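Glucoamylase (Thermoanaerobacterium thermosaccharolyticum, PDB 1LF6) hydrolyses terminal alpha-1,4-linked glucose residues from the non-reducing ends of glucan chains, probably releasing beta-D-glucose. Local coordinates at residues A[454-459]-A[675-680]; A[601-606]-A[622-627]; A[631-636]-A[654-659]. All blocks are in the same frame, centred on the assembly; numbering follows the deposited sequence.

Contact 1: residues A[454-459]-A[675-680]; sequences GLTCAA and PDIVYK
Thr456 and Ile677 run past each other in opposite directions where two helices cross. The methyl of Thr456 is turned anti to its backbone N, and CG2 comes to 3.5 Å from CG1 of Ile677. The chain of Ile677 then carries on over the helix backbone: its CD1 lies 3.5 Å from Thr456 O and 4.0 Å from Cys457 CA, packing on the peptide as much as on side chains. With chi1 at 94°, well off a staggered value, Ile677 is probably held in a somewhat strained torsion. Thr456 OG1 hydrogen-bonds Val452 O one turn back in its own helix and, weakly, Tyr682 OH farther along helix 676-682, while the methyl does the packing on Ile677. Beside this pair, the SG of Cys457 rests 4.2 Å from Pro675 CB, and at a similar distance from CG2 of Val678; Pro675 is the N-cap residue of the second helix. The short axes pass 9.3 Å apart at 111°, so the C-terminal helix 676-682 lies steeply across helix 445-464 of the (alpha/alpha) barrel. Helix 395-407 adds Tyr406 against both Cys457 and Ile677, while helix 468-489 brings Gln475 onto Thr456.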
loop_
_atom_site.group_PDB
_atom_site.type_symbol
_atom_site.label_atom_id
_atom_site.label_comp_id
_atom_site.label_asym_id
_atom_site.label_seq_id
_atom_site.Cartn_x
_atom_site.Cartn_y
_atom_site.Cartn_z
ATOM N N GLY A 454 -12.863 15.447 -17.010
ATOM C CA GLY A 454 -12.971 16.385 -15.910
ATOM C C GLY A 454 -13.669 17.695 -16.240
ATOM O O GLY A 454 -14.467 18.195 -15.437
ATOM N N LEU A 455 -13.364 18.265 -17.406
ATOM C CA LEU A 455 -13.987 19.519 -17.805
ATOM C C LEU A 455 -15.455 19.297 -18.179
ATOM O O LEU A 455 -16.288 20.181 -17.986
ATOM C CB LEU A 455 -13.224 20.166 -18.970
ATOM C CG LEU A 455 -11.825 20.724 -18.660
ATOM C CD1 LEU A 455 -11.233 21.337 -19.921
ATOM C CD2 LEU A 455 -11.902 21.776 -17.561
ATOM N N THR A 456 -15.767 18.120 -18.716
ATOM C CA THR A 456 -17.141 17.798 -19.076
ATOM C C THR A 456 -17.956 17.673 -17.777
ATOM O O THR A 456 -19.072 18.193 -17.680
ATOM C CB THR A 456 -17.213 16.474 -19.900
ATOM O OG1 THR A 456 -16.554 16.651 -21.164
ATOM C CG2 THR A 456 -18.663 16.073 -20.149
ATOM N N CYS A 457 -17.397 16.995 -16.774
ATOM C CA CYS A 457 -18.085 16.840 -15.494
ATOM C C CYS A 457 -18.189 18.201 -14.801
ATOM O O CYS A 457 -19.169 18.483 -14.110
ATOM C CB CYS A 457 -17.342 15.853 -14.585
ATOM S SG CYS A 457 -17.286 14.149 -15.199
ATOM N N ALA A 458 -17.178 19.046 -14.996
ATOM C CA ALA A 458 -17.173 20.373 -14.390
ATOM C C ALA A 458 -18.286 21.216 -14.990
ATOM O O ALA A 458 -18.926 22.002 -14.294
ATOM C CB ALA A 458 -15.827 21.052 -14.605
ATOM N N ALA A 459 -18.507 21.052 -16.290
ATOM C CA ALA A 459 -19.552 21.790 -16.987
ATOM C C ALA A 459 -20.919 21.348 -16.472
ATOM O O ALA A 459 -21.818 22.170 -16.294
ATOM C CB ALA A 459 -19.453 21.545 -18.484
ATOM N N PRO A 675 -17.822 7.729 -16.155
ATOM C CA PRO A 675 -18.810 8.804 -16.024
ATOM C C PRO A 675 -19.697 8.840 -17.274
ATOM O O PRO A 675 -19.227 9.122 -18.374
ATOM C CB PRO A 675 -17.939 10.049 -15.859
ATOM C CG PRO A 675 -16.691 9.698 -16.654
ATOM C CD PRO A 675 -16.450 8.265 -16.255
ATOM N N ASP A 676 -20.980 8.543 -17.094
ATOM C CA ASP A 676 -21.920 8.474 -18.209
ATOM C C ASP A 676 -22.034 9.683 -19.130
ATOM O O ASP A 676 -22.174 9.520 -20.340
ATOM C CB ASP A 676 -23.322 8.101 -17.706
ATOM C CG ASP A 676 -23.767 8.958 -16.551
ATOM O OD1 ASP A 676 -24.991 9.124 -16.363
ATOM O OD2 ASP A 676 -22.889 9.464 -15.825
ATOM N N ILE A 677 -21.978 10.891 -18.585
ATOM C CA ILE A 677 -22.107 12.065 -19.440
ATOM C C ILE A 677 -20.938 12.211 -20.398
ATOM O O ILE A 677 -21.095 12.751 -21.490
ATOM C CB ILE A 677 -22.279 13.360 -18.620
ATOM C CG1 ILE A 677 -20.954 14.061 -18.378
ATOM C CG2 ILE A 677 -22.818 13.027 -17.290
ATOM C CD1 ILE A 677 -21.110 15.332 -17.554
ATOM N N VAL A 678 -19.767 11.728 -20.001
ATOM C CA VAL A 678 -18.607 11.810 -20.874
ATOM C C VAL A 678 -18.815 10.808 -22.003
ATOM O O VAL A 678 -18.684 11.141 -23.183
ATOM C CB VAL A 678 -17.307 11.447 -20.133
ATOM C CG1 VAL A 678 -16.134 11.514 -21.103
ATOM C CG2 VAL A 678 -17.096 12.386 -18.955
ATOM N N TYR A 679 -19.150 9.577 -21.627
ATOM C CA TYR A 679 -19.385 8.518 -22.593
ATOM C C TYR A 679 -20.476 8.914 -23.589
ATOM O O TYR A 679 -20.314 8.757 -24.801
ATOM C CB TYR A 679 -19.790 7.230 -21.867
ATOM C CG TYR A 679 -20.277 6.134 -22.786
ATOM C CD1 TYR A 679 -19.379 5.320 -23.472
ATOM C CD2 TYR A 679 -21.642 5.943 -23.005
ATOM C CE1 TYR A 679 -19.828 4.343 -24.356
ATOM C CE2 TYR A 679 -22.100 4.971 -23.887
ATOM C CZ TYR A 679 -21.190 4.177 -24.559
ATOM O OH TYR A 679 -21.644 3.228 -25.440
ATOM N N LYS A 680 -21.586 9.434 -23.077
ATOM C CA LYS A 680 -22.699 9.819 -23.934
ATOM C C LYS A 680 -22.343 10.906 -24.939
ATOM O O LYS A 680 -22.846 10.908 -26.058
ATOM C CB LYS A 680 -23.894 10.260 -23.079
ATOM C CG LYS A 680 -24.665 9.088 -22.474
ATOM C CD LYS A 680 -25.755 9.547 -21.516
ATOM C CE LYS A 680 -25.159 10.214 -20.281
ATOM N NZ LYS A 680 -26.191 10.648 -19.301
#

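Contact 2: residues A[601-606]-A[622-627]; sequences LLTGER and KAMEKF
Met624 leaves its helix with CG anti to the carbonyl carbon (chi1 -74°), and a nearly extended chi2 of -162° carries the sulphur over to Gly604. There SD lies 3.5 Å from Gly604 CA, with the backbone N of the same glycine close by. A CB built on Gly604 would fall 2.8 Å from Met624 SD, so with the methionine placed as it is a side chain there would probably clash. Thr603 fills the neighbouring position. Its CG2, anti to the backbone N, sits 3.9 Å from the CB of Ala623. The Thr603 and Met624 side chains pass each other running opposite ways, CG2 of Thr603 4.2 Å from CG of Met624. The hydroxyl branch of Thr603 goes another way, approaching the Phe627 ring obliquely with OG1 3.6 Å from CE1. That oxygen is buried but well served, since it hydrogen-bonds both Pro571 O and Ser572 OG; these two bonds probably help fix the rotation of the threonine, with its methyl against Ala623. Across the segments themselves the contact is pure packing, without hydrogen bonds. The two helices, consecutive in the chain, run antiparallel at 166° with their short axes 9.4 Å apart, and the brief connection 613-617 makes them a helical hairpin of the catalytic (alpha/alpha) barrel. Strand 570-573 lies against the Thr603 and Phe627 flank, with Trp573 touching Thr603 and Ser572 touching Phe627. At the Met624 flank stands helix 653-668, where Tyr659 meets the methionine.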
loop_
_atom_site.group_PDB
_atom_site.type_symbol
_atom_site.label_atom_id
_atom_site.label_comp_id
_atom_site.label_asym_id
_atom_site.label_seq_id
_atom_site.Cartn_x
_atom_site.Cartn_y
_atom_site.Cartn_z
ATOM N N LEU A 601 -1.964 -4.386 -12.072
ATOM C CA LEU A 601 -2.868 -3.243 -12.216
ATOM C C LEU A 601 -3.259 -3.111 -13.688
ATOM O O LEU A 601 -4.420 -2.888 -14.009
ATOM C CB LEU A 601 -2.176 -1.949 -11.763
ATOM C CG LEU A 601 -2.833 -0.613 -12.145
ATOM C CD1 LEU A 601 -4.217 -0.500 -11.520
ATOM C CD2 LEU A 601 -1.946 0.536 -11.681
ATOM N N LEU A 602 -2.279 -3.250 -14.578
ATOM C CA LEU A 602 -2.531 -3.131 -16.004
ATOM C C LEU A 602 -3.302 -4.321 -16.565
ATOM O O LEU A 602 -3.911 -4.227 -17.631
ATOM C CB LEU A 602 -1.214 -2.920 -16.753
ATOM C CG LEU A 602 -0.537 -1.622 -16.296
ATOM C CD1 LEU A 602 0.763 -1.406 -17.060
ATOM C CD2 LEU A 602 -1.506 -0.452 -16.506
ATOM N N THR A 603 -3.273 -5.444 -15.855
ATOM C CA THR A 603 -4.028 -6.621 -16.278
ATOM C C THR A 603 -5.491 -6.269 -16.022
ATOM O O THR A 603 -6.367 -6.559 -16.833
ATOM C CB THR A 603 -3.656 -7.863 -15.442
ATOM O OG1 THR A 603 -2.315 -8.260 -15.751
ATOM C CG2 THR A 603 -4.614 -9.018 -15.751
ATOM N N GLY A 604 -5.735 -5.637 -14.878
ATOM C CA GLY A 604 -7.078 -5.228 -14.522
ATOM C C GLY A 604 -7.602 -4.169 -15.474
ATOM O O GLY A 604 -8.755 -4.231 -15.905
ATOM N N GLU A 605 -6.761 -3.193 -15.813
ATOM C CA GLU A 605 -7.191 -2.139 -16.728
ATOM C C GLU A 605 -7.526 -2.697 -18.110
ATOM O O GLU A 605 -8.459 -2.219 -18.752
ATOM C CB GLU A 605 -6.132 -1.033 -16.836
ATOM C CG GLU A 605 -6.075 -0.124 -15.605
ATOM C CD GLU A 605 -5.339 1.183 -15.853
ATOM O OE1 GLU A 605 -5.171 1.959 -14.893
ATOM O OE2 GLU A 605 -4.932 1.444 -17.005
ATOM N N ARG A 606 -6.776 -3.703 -18.567
ATOM C CA ARG A 606 -7.060 -4.307 -19.867
ATOM C C ARG A 606 -8.400 -5.031 -19.795
ATOM O O ARG A 606 -9.182 -5.018 -20.747
ATOM C CB ARG A 606 -5.975 -5.312 -20.276
ATOM C CG ARG A 606 -6.387 -6.188 -21.456
ATOM C CD ARG A 606 -6.622 -5.377 -22.748
ATOM N NE ARG A 606 -5.359 -5.093 -23.410
ATOM C CZ ARG A 606 -4.984 -5.611 -24.573
ATOM N NH1 ARG A 606 -3.806 -5.290 -25.080
ATOM N NH2 ARG A 606 -5.784 -6.422 -25.247
ATOM N N LYS A 622 -9.593 -13.665 -13.263
ATOM C CA LYS A 622 -8.849 -14.837 -12.801
ATOM C C LYS A 622 -7.345 -14.586 -12.727
ATOM O O LYS A 622 -6.680 -15.069 -11.815
ATOM C CB LYS A 622 -9.129 -16.042 -13.709
ATOM C CG LYS A 622 -10.568 -16.542 -13.628
ATOM C CD LYS A 622 -10.901 -17.032 -12.226
ATOM C CE LYS A 622 -12.402 -17.171 -12.017
ATOM N NZ LYS A 622 -13.016 -18.023 -13.068
ATOM N N ALA A 623 -6.809 -13.838 -13.685
ATOM C CA ALA A 623 -5.383 -13.537 -13.685
ATOM C C ALA A 623 -5.009 -12.702 -12.457
ATOM O O ALA A 623 -4.010 -12.976 -11.787
ATOM C CB ALA A 623 -5.003 -12.798 -14.954
ATOM N N MET A 624 -5.800 -11.676 -12.168
ATOM C CA MET A 624 -5.519 -10.843 -11.009
ATOM C C MET A 624 -5.577 -11.668 -9.726
ATOM O O MET A 624 -4.780 -11.455 -8.803
ATOM C CB MET A 624 -6.504 -9.669 -10.927
ATOM C CG MET A 624 -6.241 -8.566 -11.953
ATOM S SD MET A 624 -7.034 -7.008 -11.525
ATOM C CE MET A 624 -5.893 -6.343 -10.343
ATOM N N GLU A 625 -6.508 -12.618 -9.672
ATOM C CA GLU A 625 -6.655 -13.467 -8.490
ATOM C C GLU A 625 -5.414 -14.319 -8.267
ATOM O O GLU A 625 -4.956 -14.473 -7.139
ATOM C CB GLU A 625 -7.901 -14.355 -8.623
ATOM C CG GLU A 625 -9.192 -13.558 -8.518
ATOM C CD GLU A 625 -10.435 -14.356 -8.865
ATOM O OE1 GLU A 625 -11.532 -13.759 -8.843
ATOM O OE2 GLU A 625 -10.319 -15.567 -9.157
ATOM N N LYS A 626 -4.859 -14.854 -9.349
ATOM C CA LYS A 626 -3.670 -15.685 -9.258
ATOM C C LYS A 626 -2.428 -14.841 -8.965
ATOM O O LYS A 626 -1.464 -15.333 -8.382
ATOM C CB LYS A 626 -3.484 -16.480 -10.555
ATOM C CG LYS A 626 -4.689 -17.355 -10.916
ATOM C CD LYS A 626 -4.505 -18.047 -12.254
ATOM C CE LYS A 626 -5.807 -18.668 -12.755
ATOM N NZ LYS A 626 -6.379 -19.615 -11.764
ATOM N N PHE A 627 -2.454 -13.568 -9.358
ATOM C CA PHE A 627 -1.319 -12.686 -9.108
ATOM C C PHE A 627 -1.221 -12.347 -7.625
ATOM O O PHE A 627 -0.141 -12.042 -7.116
ATOM C CB PHE A 627 -1.449 -11.397 -9.930
ATOM C CG PHE A 627 -1.028 -11.545 -11.366
ATOM C CD1 PHE A 627 -1.733 -10.903 -12.382
ATOM C CD2 PHE A 627 0.076 -12.330 -11.710
ATOM C CE1 PHE A 627 -1.347 -11.042 -13.720
ATOM C CE2 PHE A 627 0.468 -12.474 -13.045
ATOM C CZ PHE A 627 -0.245 -11.829 -14.053
#

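Contact 3: residues A[631-636]-A[654-659]; sequences GGIISE and WAHAEY
Ile634 lies over one face of the His656 imidazole, a CH-pi contact in which CB stands 3.9 Å from the ring centroid and 29° off the normal. Ile634 CG1 is anti to the carbonyl carbon (chi1 -56°) and comes to 3.4 Å from CE1 of His656, and CD1 hovers above the same ring, displaced toward its rim. The ring's edge meets the loop backbone: Gly632 O is in plane, 3.2 Å from CE1 of His656, and Ile633 CA is also at the edge. Ile634 N approaches NE2 of His656 to 2.8 Å. Beyond the ring, CG2 of Ile634, anti to the backbone N, lies 4.0 Å from Ala655 CB, and CD1, at the end of the other branch, 4.2 Å from Tyr659 CB.

In the next shell, ND1 of His656 hydrogen-bonds Ser301 OG of helix 296-306, which probably helps set the ring's rotation. The loop is set by its own bonds: Asn629 OD1 takes the N-H of Ile633, and the backbone of Ile634 pairs with Leu652. Gly632 has a positive phi (77°), which favours glycine; its carbonyl is the one that meets the ring edge. An alanine in place of His656 would probably leave Ile634 without the flat face it lies on and Ser301 OG without this partner. In the helical barrel domain the loop joining helices 618-627 and 653-668 folds back onto the second of them; helix 296-306 touches Ile633 and His656 through Ile304, and Pro600, at the start of helix 600-612, touches Ile634.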
loop_
_atom_site.group_PDB
_atom_site.type_symbol
_atom_site.label_atom_id
_atom_site.label_comp_id
_atom_site.label_asym_id
_atom_site.label_seq_id
_atom_site.Cartn_x
_atom_site.Cartn_y
_atom_site.Cartn_z
ATOM N N GLY A 631 -1.794 -14.313 1.074
ATOM C CA GLY A 631 -2.602 -13.472 1.940
ATOM C C GLY A 631 -3.665 -12.673 1.202
ATOM O O GLY A 631 -4.363 -11.849 1.803
ATOM N N GLY A 632 -3.792 -12.917 -0.100
ATOM C CA GLY A 632 -4.772 -12.202 -0.899
ATOM C C GLY A 632 -4.308 -10.790 -1.219
ATOM O O GLY A 632 -5.103 -9.939 -1.608
ATOM N N ILE A 633 -3.012 -10.541 -1.064
ATOM C CA ILE A 633 -2.447 -9.224 -1.323
ATOM C C ILE A 633 -1.820 -9.144 -2.707
ATOM O O ILE A 633 -1.049 -10.019 -3.115
ATOM C CB ILE A 633 -1.424 -8.855 -0.219
ATOM C CG1 ILE A 633 -2.192 -8.562 1.080
ATOM C CG2 ILE A 633 -0.545 -7.675 -0.653
ATOM C CD1 ILE A 633 -1.328 -8.266 2.283
ATOM N N ILE A 634 -2.195 -8.097 -3.437
ATOM C CA ILE A 634 -1.700 -7.869 -4.787
ATOM C C ILE A 634 -0.586 -6.830 -4.744
ATOM O O ILE A 634 -0.746 -5.740 -4.186
ATOM C CB ILE A 634 -2.824 -7.354 -5.726
ATOM C CG1 ILE A 634 -4.006 -8.335 -5.719
ATOM C CG2 ILE A 634 -2.284 -7.186 -7.145
ATOM C CD1 ILE A 634 -5.216 -7.852 -6.521
ATOM N N SER A 635 0.546 -7.175 -5.340
ATOM C CA SER A 635 1.681 -6.269 -5.374
ATOM C C SER A 635 1.584 -5.345 -6.576
ATOM O O SER A 635 0.767 -5.544 -7.470
ATOM C CB SER A 635 2.995 -7.058 -5.449
ATOM O OG SER A 635 3.126 -7.701 -6.707
ATOM N N GLU A 636 2.428 -4.324 -6.578
ATOM C CA GLU A 636 2.487 -3.373 -7.669
ATOM C C GLU A 636 3.039 -4.070 -8.914
ATOM O O GLU A 636 2.573 -3.834 -10.031
ATOM C CB GLU A 636 3.403 -2.217 -7.270
ATOM C CG GLU A 636 3.724 -1.234 -8.380
ATOM C CD GLU A 636 4.731 -0.198 -7.933
ATOM O OE1 GLU A 636 4.315 0.813 -7.333
ATOM O OE2 GLU A 636 5.942 -0.415 -8.166
ATOM N N TRP A 654 -4.273 0.801 -5.286
ATOM C CA TRP A 654 -4.881 1.074 -6.578
ATOM C C TRP A 654 -5.186 -0.241 -7.314
ATOM O O TRP A 654 -6.232 -0.372 -7.971
ATOM C CB TRP A 654 -3.931 1.963 -7.389
ATOM C CG TRP A 654 -4.407 2.378 -8.745
ATOM C CD1 TRP A 654 -5.617 2.108 -9.325
ATOM C CD2 TRP A 654 -3.651 3.107 -9.715
ATOM N NE1 TRP A 654 -5.656 2.622 -10.602
ATOM C CE2 TRP A 654 -4.462 3.240 -10.866
ATOM C CE3 TRP A 654 -2.364 3.662 -9.725
ATOM C CZ2 TRP A 654 -4.022 3.905 -12.014
ATOM C CZ3 TRP A 654 -1.928 4.319 -10.863
ATOM C CH2 TRP A 654 -2.756 4.436 -11.994
ATOM N N ALA A 655 -4.292 -1.219 -7.192
ATOM C CA ALA A 655 -4.496 -2.506 -7.851
ATOM C C ALA A 655 -5.674 -3.268 -7.230
ATOM O O ALA A 655 -6.435 -3.935 -7.929
ATOM C CB ALA A 655 -3.228 -3.342 -7.767
ATOM N N HIS A 656 -5.816 -3.181 -5.914
ATOM C CA HIS A 656 -6.925 -3.846 -5.244
ATOM C C HIS A 656 -8.230 -3.165 -5.626
ATOM O O HIS A 656 -9.261 -3.819 -5.781
ATOM C CB HIS A 656 -6.714 -3.828 -3.729
ATOM C CG HIS A 656 -5.820 -4.927 -3.244
ATOM N ND1 HIS A 656 -6.240 -6.238 -3.155
ATOM C CD2 HIS A 656 -4.508 -4.930 -2.911
ATOM C CE1 HIS A 656 -5.224 -7.001 -2.792
ATOM N NE2 HIS A 656 -4.160 -6.233 -2.639
ATOM N N ALA A 657 -8.173 -1.847 -5.791
ATOM C CA ALA A 657 -9.345 -1.079 -6.180
ATOM C C ALA A 657 -9.721 -1.489 -7.600
ATOM O O ALA A 657 -10.900 -1.662 -7.923
ATOM C CB ALA A 657 -9.039 0.419 -6.116
ATOM N N GLU A 658 -8.709 -1.659 -8.446
ATOM C CA GLU A 658 -8.945 -2.061 -9.825
ATOM C C GLU A 658 -9.570 -3.455 -9.846
ATOM O O GLU A 658 -10.478 -3.708 -10.629
ATOM C CB GLU A 658 -7.635 -2.067 -10.617
ATOM C CG GLU A 658 -7.808 -2.303 -12.120
ATOM C CD GLU A 658 -8.489 -1.143 -12.834
ATOM O OE1 GLU A 658 -8.715 -0.093 -12.196
ATOM O OE2 GLU A 658 -8.792 -1.283 -14.038
ATOM N N TYR A 659 -9.086 -4.361 -8.994
ATOM C CA TYR A 659 -9.651 -5.709 -8.959
ATOM C C TYR A 659 -11.125 -5.666 -8.569
ATOM O O TYR A 659 -11.956 -6.332 -9.182
ATOM C CB TYR A 659 -8.904 -6.630 -7.980
ATOM C CG TYR A 659 -9.627 -7.951 -7.794
ATOM C CD1 TYR A 659 -10.560 -8.121 -6.768
ATOM C CD2 TYR A 659 -9.467 -8.990 -8.711
ATOM C CE1 TYR A 659 -11.320 -9.285 -6.666
ATOM C CE2 TYR A 659 -10.226 -10.160 -8.618
ATOM C CZ TYR A 659 -11.151 -10.296 -7.595
ATOM O OH TYR A 659 -11.918 -11.433 -7.509
#

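Overall arrangement
Contacts 2 and 3 are close neighbours, their centres 9 Å apart: helix 653-668 carries one segment of contact 3 and packs beside contact 2. Tyr659 OH lies 2.7 Å from Glu625 OE1, probably a hydrogen bond, and Glu658 OE2 packs 3.2 Å from Glu605 CA. Contact 1 stands apart, its centre 27 and 28 Å from those of contacts 2 and 3, with nearest atoms about 13 and 12 Å away; its two segments enclose the other contacts in sequence. All three lie away from the probable catalytic residues Glu435 and Glu438. One link toward the site is Arg436, next in sequence to Glu435: it forms a salt bridge with Glu605 and touches Leu602 and Trp654.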